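Local structure of cellulase (Uncultured bacterium, 6XSO) at residues T319-R324 against A366-R371; A74-I79 against E370-A375; D333-Q338 against I344-W349. The protein probably hydrolyses internal beta-1,4 linkages of cellulose and related plant polysaccharides, as a broad-specificity endoglucanase of glycoside hydrolase family 5, subfamily 4. One frame throughout, in Å; residues are numbered along the deposited sequence.

Interaction 1 (T319-R324 against A366-R371); sequences TDYDAR and ADLAER. With LMR ((2S)-2-hydroxybutanedioic acid), chain C.
On the outer layer of the TIM barrel, Y321 of the short helix 320-323 reaches across to D367 in the first turn of helix 366-377, a tyrosine-carboxylate contact between two helices of the shell. The phenol OH donates a hydrogen bond to D367 OD1 at 2.6 Å, on the syn side of that oxygen. OD1 sits at the ring's edge, in its plane, while the carboxylate plane stands 85° from that of the ring. With Y321 CG anti to the backbone N (chi1 177°), the ring extends straight out from its helix, and Y321 CE1 comes to 4.0 Å from L368 CB, adding an apolar touch beside the polar one. D367 OD1 also takes a weak bond from L368 N, while D367 OD2 forms a salt bridge with K325. Helix 320-323 is itself secured at its start, where T319 OG1 accepts from D322 N at 3.2 Å. At its far end R324 NH1 forms a salt bridge with D320 OD1 at 2.8 Å, and R324 NE makes a weak bond to O1A of the bound malate. A phenylalanine at Y321 would probably still rest against L368 but leave D367 OD1 without its hydroxyl donor. Held by a phenol on one oxygen and an ammonium on the other, the D367 carboxylate is likely to stay ionised and fixed in its rotation.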
loop_
_atom_site.group_PDB
_atom_site.type_symbol
_atom_site.label_atom_id
_atom_site.label_comp_id
_atom_site.label_asym_id
_atom_site.label_seq_id
_atom_site.Cartn_x
_atom_site.Cartn_y
_atom_site.Cartn_z
ATOM N N THR A 319 -18.087 4.010 13.820
ATOM C CA THR A 319 -17.751 3.565 12.485
ATOM C C THR A 319 -19.027 3.212 11.722
ATOM O O THR A 319 -20.114 3.097 12.304
ATOM C CB THR A 319 -16.881 2.322 12.530
ATOM O OG1 THR A 319 -17.649 1.245 13.093
ATOM C CG2 THR A 319 -15.623 2.555 13.356
ATOM N N ASP A 320 -18.892 3.049 10.397
ATOM C CA ASP A 320 -20.034 2.578 9.613
ATOM C C ASP A 320 -20.330 1.107 9.882
ATOM O O ASP A 320 -21.479 0.675 9.746
ATOM C CB ASP A 320 -19.793 2.812 8.125
ATOM C CG ASP A 320 -19.735 4.271 7.773
ATOM O OD1 ASP A 320 -20.520 5.062 8.332
ATOM O OD2 ASP A 320 -18.868 4.644 6.962
ATOM N N TYR A 321 -19.331 0.326 10.286
ATOM C CA TYR A 321 -19.592 -1.061 10.673
ATOM C C TYR A 321 -20.584 -1.141 11.830
ATOM O O TYR A 321 -21.443 -2.039 11.874
ATOM C CB TYR A 321 -18.243 -1.706 11.029
ATOM C CG TYR A 321 -18.330 -3.114 11.515
ATOM C CD1 TYR A 321 -18.438 -4.170 10.620
ATOM C CD2 TYR A 321 -18.311 -3.401 12.875
ATOM C CE1 TYR A 321 -18.522 -5.474 11.068
ATOM C CE2 TYR A 321 -18.394 -4.704 13.329
ATOM C CZ TYR A 321 -18.493 -5.737 12.415
ATOM O OH TYR A 321 -18.566 -7.037 12.854
ATOM N N ASP A 322 -20.490 -0.209 12.776
ATOM C CA ASP A 322 -21.407 -0.172 13.902
ATOM C C ASP A 322 -22.717 0.524 13.548
ATOM O O ASP A 322 -23.796 0.047 13.916
ATOM C CB ASP A 322 -20.746 0.548 15.082
ATOM C CG ASP A 322 -19.725 -0.322 15.804
ATOM O OD1 ASP A 322 -19.816 -1.566 15.713
ATOM O OD2 ASP A 322 -18.831 0.244 16.467
ATOM N N ALA A 323 -22.644 1.634 12.817
ATOM C CA ALA A 323 -23.812 2.489 12.662
ATOM C C ALA A 323 -24.709 2.117 11.492
ATOM O O ALA A 323 -25.908 2.424 11.538
ATOM C CB ALA A 323 -23.386 3.946 12.475
ATOM N N ARG A 324 -24.162 1.527 10.434
ATOM C CA ARG A 324 -24.913 1.244 9.206
ATOM C C ARG A 324 -24.301 0.012 8.544
ATOM O O ARG A 324 -23.796 0.051 7.416
ATOM C CB ARG A 324 -24.944 2.472 8.296
ATOM C CG ARG A 324 -23.594 3.142 8.010
ATOM C CD ARG A 324 -23.716 4.533 7.348
ATOM N NE ARG A 324 -24.530 5.422 8.163
ATOM C CZ ARG A 324 -24.094 6.093 9.225
ATOM N NH1 ARG A 324 -22.818 6.005 9.598
ATOM N NH2 ARG A 324 -24.940 6.836 9.933
ATOM N N ALA A 366 -15.872 -11.197 11.997
ATOM C CA ALA A 366 -16.026 -12.367 11.137
ATOM C C ALA A 366 -17.012 -12.101 10.017
ATOM O O ALA A 366 -16.793 -12.528 8.876
ATOM C CB ALA A 366 -16.479 -13.577 11.947
ATOM N N ASP A 367 -18.104 -11.395 10.320
ATOM C CA ASP A 367 -19.107 -11.118 9.299
ATOM C C ASP A 367 -18.520 -10.304 8.145
ATOM O O ASP A 367 -18.758 -10.624 6.972
ATOM C CB ASP A 367 -20.355 -10.477 9.920
ATOM C CG ASP A 367 -20.061 -9.262 10.790
ATOM O OD1 ASP A 367 -18.898 -8.853 10.995
ATOM O OD2 ASP A 367 -21.065 -8.695 11.279
ATOM N N LEU A 368 -17.717 -9.282 8.453
ATOM C CA LEU A 368 -17.123 -8.460 7.404
ATOM C C LEU A 368 -16.071 -9.227 6.610
ATOM O O LEU A 368 -16.013 -9.108 5.380
ATOM C CB LEU A 368 -16.527 -7.206 8.027
ATOM C CG LEU A 368 -15.840 -6.270 7.032
ATOM C CD1 LEU A 368 -16.710 -5.771 5.925
ATOM C CD2 LEU A 368 -15.279 -5.079 7.804
ATOM N N ALA A 369 -15.233 -10.012 7.290
ATOM C CA ALA A 369 -14.237 -10.807 6.582
ATOM C C ALA A 369 -14.905 -11.731 5.576
ATOM O O ALA A 369 -14.487 -11.808 4.412
ATOM C CB ALA A 369 -13.402 -11.593 7.592
ATOM N N GLU A 370 -15.966 -12.421 6.007
ATOM C CA GLU A 370 -16.677 -13.326 5.115
ATOM C C GLU A 370 -17.346 -12.553 3.992
ATOM O O GLU A 370 -17.380 -13.019 2.848
ATOM C CB GLU A 370 -17.711 -14.151 5.888
ATOM C CG GLU A 370 -18.436 -15.131 4.979
ATOM C CD GLU A 370 -19.169 -16.240 5.714
ATOM O OE1 GLU A 370 -19.262 -16.192 6.958
ATOM O OE2 GLU A 370 -19.655 -17.162 5.026
ATOM N N ARG A 371 -17.877 -11.366 4.298
ATOM C CA ARG A 371 -18.554 -10.578 3.273
ATOM C C ARG A 371 -17.594 -10.173 2.163
ATOM O O ARG A 371 -17.941 -10.247 0.978
ATOM C CB ARG A 371 -19.187 -9.331 3.890
ATOM C CG ARG A 371 -20.217 -8.645 2.992
ATOM C CD ARG A 371 -21.580 -9.349 3.062
ATOM N NE ARG A 371 -22.513 -8.687 2.174
ATOM C CZ ARG A 371 -23.801 -8.521 2.420
ATOM N NH1 ARG A 371 -24.336 -8.991 3.544
ATOM N NH2 ARG A 371 -24.537 -7.856 1.541
HETATM C C1 LMR C . -28.236 4.374 6.479
HETATM O O1A LMR C . -27.753 4.702 7.611
HETATM O O1B LMR C . -28.360 5.214 5.553
HETATM C C2 LMR C . -28.678 2.931 6.217
HETATM O O2 LMR C . -28.628 2.315 7.471
HETATM C C3 LMR C . -30.060 2.838 5.602
HETATM C C4 LMR C . -30.489 1.368 5.592
HETATM O O4A LMR C . -31.711 1.078 5.469
HETATM O O4B LMR C . -29.643 0.433 5.708
#

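Interaction 2 (A74-I79 against E370-A375); sequences AGFGAI and ERIAKA
A373 and I372, neighbours on helix 366-377, meet the turn that leads from helix 66-73 into strand 78-81, and they do so without a single hydrogen bond between the two segments. The methyl of A373 points at the turn and lies 3.2 Å from A74 O, a snug fit of CB against a backbone carbonyl. G75 passes close by, its CA 4.4 Å from A373 CB. One residue on, the ring of F76 supplies the apolar half of the contact: F76 CE1 is 3.9 Å from I372 CG2, and F76 CZ is almost as near to the same methyl, which meets the ring obliquely. I372 sends CG2 out anti to the backbone N, toward the ring, whereas F76 holds CG anti to its carbonyl carbon (chi1 -72°), bringing the far end of the ring to the helix.

The backbone at this point is shaped by the Schellman motif that ends helix 66-73. G75 takes a positive phi of 108°, a conformation in which a CB would collide with the carbonyl oxygen of A74; a CB here would also crowd the methyl of A373. The two small residues thus let the CA atoms of G75 and A373 approach to 5.4 Å. G75 O has a partner further along the same C-terminal helix, accepting from H377 NE2.

Around this contact, F76 and I372 both touch V31 of strand 31-34, and I372 also reaches Y348 of strand 345-349. Helix 325-341 lies alongside, with V332 against I372 and V336 against A375, so the C-terminal helix packs between that helix and the loop entering strand 78-81.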
loop_
_atom_site.group_PDB
_atom_site.type_symbol
_atom_site.label_atom_id
_atom_site.label_comp_id
_atom_site.label_asym_id
_atom_site.label_seq_id
_atom_site.Cartn_x
_atom_site.Cartn_y
_atom_site.Cartn_z
ATOM N N ALA A 74 -9.937 -18.147 5.004
ATOM C CA ALA A 74 -11.139 -17.334 4.843
ATOM C C ALA A 74 -11.294 -16.800 3.432
ATOM O O ALA A 74 -12.313 -16.175 3.135
ATOM C CB ALA A 74 -11.183 -16.181 5.850
ATOM N N GLY A 75 -10.325 -17.045 2.553
ATOM C CA GLY A 75 -10.443 -16.651 1.162
ATOM C C GLY A 75 -9.578 -15.493 0.710
ATOM O O GLY A 75 -9.708 -15.068 -0.444
ATOM N N PHE A 76 -8.717 -14.955 1.566
ATOM C CA PHE A 76 -7.849 -13.866 1.169
ATOM C C PHE A 76 -6.652 -14.405 0.403
ATOM O O PHE A 76 -6.169 -15.523 0.643
ATOM C CB PHE A 76 -7.449 -13.048 2.405
ATOM C CG PHE A 76 -8.591 -12.230 2.943
ATOM C CD1 PHE A 76 -8.768 -10.916 2.537
ATOM C CD2 PHE A 76 -9.538 -12.798 3.760
ATOM C CE1 PHE A 76 -9.838 -10.169 2.979
ATOM C CE2 PHE A 76 -10.617 -12.066 4.200
ATOM C CZ PHE A 76 -10.767 -10.749 3.817
ATOM N N GLY A 77 -6.190 -13.592 -0.548
ATOM C CA GLY A 77 -5.160 -14.017 -1.474
ATOM C C GLY A 77 -3.878 -13.218 -1.409
ATOM O O GLY A 77 -2.919 -13.537 -2.119
ATOM N N ALA A 78 -3.841 -12.203 -0.552
ATOM C CA ALA A 78 -2.731 -11.260 -0.546
ATOM C C ALA A 78 -2.770 -10.462 0.743
ATOM O O ALA A 78 -3.848 -10.178 1.272
ATOM C CB ALA A 78 -2.827 -10.314 -1.757
ATOM N N ILE A 79 -1.581 -10.107 1.234
ATOM C CA ILE A 79 -1.423 -9.304 2.438
ATOM C C ILE A 79 -0.490 -8.142 2.103
ATOM O O ILE A 79 0.607 -8.362 1.576
ATOM C CB ILE A 79 -0.845 -10.130 3.602
ATOM C CG1 ILE A 79 -1.634 -11.422 3.878
ATOM C CG2 ILE A 79 -0.760 -9.267 4.873
ATOM C CD1 ILE A 79 -3.045 -11.230 4.422
ATOM N N GLU A 370 -15.966 -12.421 6.007
ATOM C CA GLU A 370 -16.677 -13.326 5.115
ATOM C C GLU A 370 -17.346 -12.553 3.992
ATOM O O GLU A 370 -17.380 -13.019 2.848
ATOM C CB GLU A 370 -17.711 -14.151 5.888
ATOM C CG GLU A 370 -18.436 -15.131 4.979
ATOM C CD GLU A 370 -19.169 -16.240 5.714
ATOM O OE1 GLU A 370 -19.262 -16.192 6.958
ATOM O OE2 GLU A 370 -19.655 -17.162 5.026
ATOM N N ARG A 371 -17.877 -11.366 4.298
ATOM C CA ARG A 371 -18.554 -10.578 3.273
ATOM C C ARG A 371 -17.594 -10.173 2.163
ATOM O O ARG A 371 -17.941 -10.247 0.978
ATOM C CB ARG A 371 -19.187 -9.331 3.890
ATOM C CG ARG A 371 -20.217 -8.645 2.992
ATOM C CD ARG A 371 -21.580 -9.349 3.062
ATOM N NE ARG A 371 -22.513 -8.687 2.174
ATOM C CZ ARG A 371 -23.801 -8.521 2.420
ATOM N NH1 ARG A 371 -24.336 -8.991 3.544
ATOM N NH2 ARG A 371 -24.537 -7.856 1.541
ATOM N N ILE A 372 -16.386 -9.735 2.527
ATOM C CA ILE A 372 -15.385 -9.356 1.532
ATOM C C ILE A 372 -15.000 -10.554 0.668
ATOM O O ILE A 372 -14.958 -10.471 -0.569
ATOM C CB ILE A 372 -14.163 -8.737 2.235
ATOM C CG1 ILE A 372 -14.515 -7.411 2.907
ATOM C CG2 ILE A 372 -13.012 -8.584 1.243
ATOM C CD1 ILE A 372 -13.485 -6.967 3.936
ATOM N N ALA A 373 -14.715 -11.693 1.305
ATOM C CA ALA A 373 -14.293 -12.866 0.554
ATOM C C ALA A 373 -15.388 -13.333 -0.399
ATOM O O ALA A 373 -15.115 -13.643 -1.564
ATOM C CB ALA A 373 -13.910 -13.998 1.510
ATOM N N LYS A 374 -16.632 -13.407 0.085
ATOM C CA LYS A 374 -17.723 -13.874 -0.765
ATOM C C LYS A 374 -18.042 -12.890 -1.881
ATOM O O LYS A 374 -18.564 -13.306 -2.930
ATOM C CB LYS A 374 -18.964 -14.118 0.083
ATOM C CG LYS A 374 -18.970 -15.477 0.752
ATOM C CD LYS A 374 -20.299 -15.765 1.477
ATOM C CE LYS A 374 -21.507 -15.737 0.545
ATOM N NZ LYS A 374 -22.679 -16.488 1.119
ATOM N N ALA A 375 -17.774 -11.597 -1.668
ATOM C CA ALA A 375 -18.023 -10.597 -2.702
ATOM C C ALA A 375 -17.148 -10.857 -3.915
ATOM O O ALA A 375 -17.533 -10.518 -5.037
ATOM C CB ALA A 375 -17.761 -9.182 -2.176
#

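Interaction 3 (D333-Q338 against I344-W349); sequences DDFVAQ and IATFYW
Helix 325-341 passes over strand 345-349 with V336 and T346 as the closest backbone pair, their CA atoms 7.1 Å apart. T346 faces the helix and meets it with both branches of its side chain. Its methyl, CG2, lies 3.9 Å from F335 CE2, approaching the ring obliquely as the two side chains run past each other in opposite senses. The hydroxyl branch is turned toward the other helix residue, with T346 OG1 at a longer 4.3 Å from V336 CG2. A chi1 of 69° puts OG1 between the backbone N and the carbonyl carbon and leaves CG2 anti to that carbon, which divides the two branches between the two neighbours. F335, with CG anti to the backbone N (chi1 -171°), carries its ring out toward the strand.

On the flank of the helix, Q338 NE2 donates to D334 OD2 at 2.7 Å, one turn earlier, and also donates to R283 O of helix 279-298. F335 itself stacks on W309 of the adjoining strand 304-309 and touches L289 of helix 279-298, while V336 meets A375 and Y376 of helix 366-377. This is the ordinary helix-on-strand packing of a TIM barrel: strand 304-309, helix 325-341 and strand 345-349 form a beta-alpha-beta crossover, its two parallel strands joined through A345 and F347 to I306. No hydrogen bond links the segments, so the contact itself rests on van der Waals packing of the F335 ring on the T346 methyl, with the V336 isopropyl group more loosely beside the hydroxyl; all three residues are buried.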
loop_
_atom_site.group_PDB
_atom_site.type_symbol
_atom_site.label_atom_id
_atom_site.label_comp_id
_atom_site.label_asym_id
_atom_site.label_seq_id
_atom_site.Cartn_x
_atom_site.Cartn_y
_atom_site.Cartn_z
ATOM N N ASP A 333 -19.922 -5.340 -1.197
ATOM C CA ASP A 333 -20.254 -6.226 -2.305
ATOM C C ASP A 333 -19.953 -5.554 -3.638
ATOM O O ASP A 333 -19.348 -6.150 -4.535
ATOM C CB ASP A 333 -21.750 -6.559 -2.277
ATOM C CG ASP A 333 -22.148 -7.509 -1.165
ATOM O OD1 ASP A 333 -21.286 -8.054 -0.468
ATOM O OD2 ASP A 333 -23.375 -7.713 -0.991
ATOM N N ASP A 334 -20.422 -4.313 -3.794
ATOM C CA ASP A 334 -20.312 -3.626 -5.081
ATOM C C ASP A 334 -18.889 -3.142 -5.346
ATOM O O ASP A 334 -18.428 -3.164 -6.497
ATOM C CB ASP A 334 -21.309 -2.469 -5.125
ATOM C CG ASP A 334 -21.189 -1.652 -6.400
ATOM O OD1 ASP A 334 -21.694 -2.130 -7.449
ATOM O OD2 ASP A 334 -20.594 -0.546 -6.324
ATOM N N PHE A 335 -18.194 -2.660 -4.310
ATOM C CA PHE A 335 -16.828 -2.158 -4.469
ATOM C C PHE A 335 -15.906 -3.270 -4.942
ATOM O O PHE A 335 -15.168 -3.113 -5.924
ATOM C CB PHE A 335 -16.362 -1.598 -3.124
ATOM C CG PHE A 335 -15.058 -0.845 -3.177
ATOM C CD1 PHE A 335 -15.044 0.502 -3.459
ATOM C CD2 PHE A 335 -13.859 -1.483 -2.903
ATOM C CE1 PHE A 335 -13.847 1.195 -3.486
ATOM C CE2 PHE A 335 -12.662 -0.781 -2.918
ATOM C CZ PHE A 335 -12.659 0.542 -3.233
ATOM N N VAL A 336 -15.978 -4.429 -4.280
ATOM C CA VAL A 336 -15.148 -5.562 -4.677
ATOM C C VAL A 336 -15.501 -6.007 -6.085
ATOM O O VAL A 336 -14.614 -6.302 -6.890
ATOM C CB VAL A 336 -15.277 -6.702 -3.649
ATOM C CG1 VAL A 336 -14.630 -7.986 -4.164
ATOM C CG2 VAL A 336 -14.609 -6.265 -2.334
ATOM N N ALA A 337 -16.800 -6.068 -6.401
ATOM C CA ALA A 337 -17.235 -6.516 -7.719
ATOM C C ALA A 337 -16.785 -5.555 -8.812
ATOM O O ALA A 337 -16.313 -5.989 -9.874
ATOM C CB ALA A 337 -18.755 -6.657 -7.761
ATOM N N GLN A 338 -16.966 -4.250 -8.597
ATOM C CA GLN A 338 -16.573 -3.307 -9.643
ATOM C C GLN A 338 -15.064 -3.351 -9.863
ATOM O O GLN A 338 -14.591 -3.296 -11.006
ATOM C CB GLN A 338 -17.057 -1.887 -9.324
ATOM C CG GLN A 338 -18.565 -1.682 -9.386
ATOM C CD GLN A 338 -18.930 -0.225 -9.624
ATOM O OE1 GLN A 338 -18.396 0.422 -10.523
ATOM N NE2 GLN A 338 -19.836 0.298 -8.809
ATOM N N ILE A 344 -8.724 -4.857 -10.861
ATOM C CA ILE A 344 -8.118 -4.043 -9.811
ATOM C C ILE A 344 -8.192 -4.811 -8.497
ATOM O O ILE A 344 -9.265 -5.296 -8.115
ATOM C CB ILE A 344 -8.855 -2.694 -9.693
ATOM C CG1 ILE A 344 -8.670 -1.874 -10.972
ATOM C CG2 ILE A 344 -8.434 -1.955 -8.430
ATOM C CD1 ILE A 344 -9.467 -0.575 -10.986
ATOM N N ALA A 345 -7.054 -4.965 -7.825
ATOM C CA ALA A 345 -7.018 -5.659 -6.546
ATOM C C ALA A 345 -7.304 -4.683 -5.413
ATOM O O ALA A 345 -6.929 -3.511 -5.474
ATOM C CB ALA A 345 -5.645 -6.288 -6.315
ATOM N N THR A 346 -7.988 -5.170 -4.382
ATOM C CA THR A 346 -8.341 -4.370 -3.212
ATOM C C THR A 346 -7.739 -4.986 -1.957
ATOM O O THR A 346 -7.670 -6.217 -1.837
ATOM C CB THR A 346 -9.864 -4.262 -3.017
ATOM O OG1 THR A 346 -10.429 -5.509 -2.633
ATOM C CG2 THR A 346 -10.533 -3.790 -4.298
ATOM N N PHE A 347 -7.269 -4.115 -1.040
ATOM C CA PHE A 347 -6.681 -4.529 0.239
ATOM C C PHE A 347 -7.394 -3.779 1.369
ATOM O O PHE A 347 -7.196 -2.572 1.537
ATOM C CB PHE A 347 -5.161 -4.244 0.270
ATOM C CG PHE A 347 -4.327 -5.162 -0.599
ATOM C CD1 PHE A 347 -4.316 -5.020 -1.971
ATOM C CD2 PHE A 347 -3.506 -6.143 -0.033
ATOM C CE1 PHE A 347 -3.547 -5.855 -2.767
ATOM C CE2 PHE A 347 -2.721 -6.979 -0.826
ATOM C CZ PHE A 347 -2.741 -6.838 -2.185
ATOM N N TYR A 348 -8.223 -4.485 2.145
ATOM C CA TYR A 348 -8.994 -3.855 3.217
ATOM C C TYR A 348 -8.073 -3.364 4.341
ATOM O O TYR A 348 -7.080 -4.012 4.670
ATOM C CB TYR A 348 -10.045 -4.856 3.760
ATOM C CG TYR A 348 -11.014 -4.169 4.667
ATOM C CD1 TYR A 348 -10.820 -4.180 6.044
ATOM C CD2 TYR A 348 -12.097 -3.466 4.155
ATOM C CE1 TYR A 348 -11.676 -3.497 6.883
ATOM C CE2 TYR A 348 -12.953 -2.787 4.987
ATOM C CZ TYR A 348 -12.734 -2.799 6.344
ATOM O OH TYR A 348 -13.588 -2.087 7.150
ATOM N N TRP A 349 -8.393 -2.202 4.923
ATOM C CA TRP A 349 -7.544 -1.610 5.964
ATOM C C TRP A 349 -7.944 -2.114 7.355
ATOM O O TRP A 349 -8.970 -1.700 7.898
ATOM C CB TRP A 349 -7.624 -0.080 5.951
ATOM C CG TRP A 349 -6.742 0.487 7.046
ATOM C CD1 TRP A 349 -7.143 1.037 8.234
ATOM C CD2 TRP A 349 -5.318 0.471 7.072
ATOM N NE1 TRP A 349 -6.046 1.382 8.990
ATOM C CE2 TRP A 349 -4.912 1.037 8.304
ATOM C CE3 TRP A 349 -4.336 0.034 6.176
ATOM C CZ2 TRP A 349 -3.569 1.179 8.650
ATOM C CZ3 TRP A 349 -3.009 0.186 6.510
ATOM C CH2 TRP A 349 -2.630 0.760 7.739
#

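How the interactions relate
The three contacts gather on the same side of the chain's centre, near the seam where the last strand, 345-349, closes onto the first, 31-34. Interactions 1 and 2 share helix 366-377, meeting at E370 and R371 with centres about 14 Å apart. Interaction 3 lies about 10 Å from the centre of interaction 2, and about 14 Å from that of interaction 1. Along the chain, 74-79 comes first, then 319-324, 333-338 and 344-349, and finally 366-375. A salt bridge from R371 NH2 to D333 OD2 (2.8 Å) ties the C-terminal helix to helix 325-341. Interaction 2 alone joins an early part of the chain to a late one, while interactions 1 and 3 pack late elements on each other.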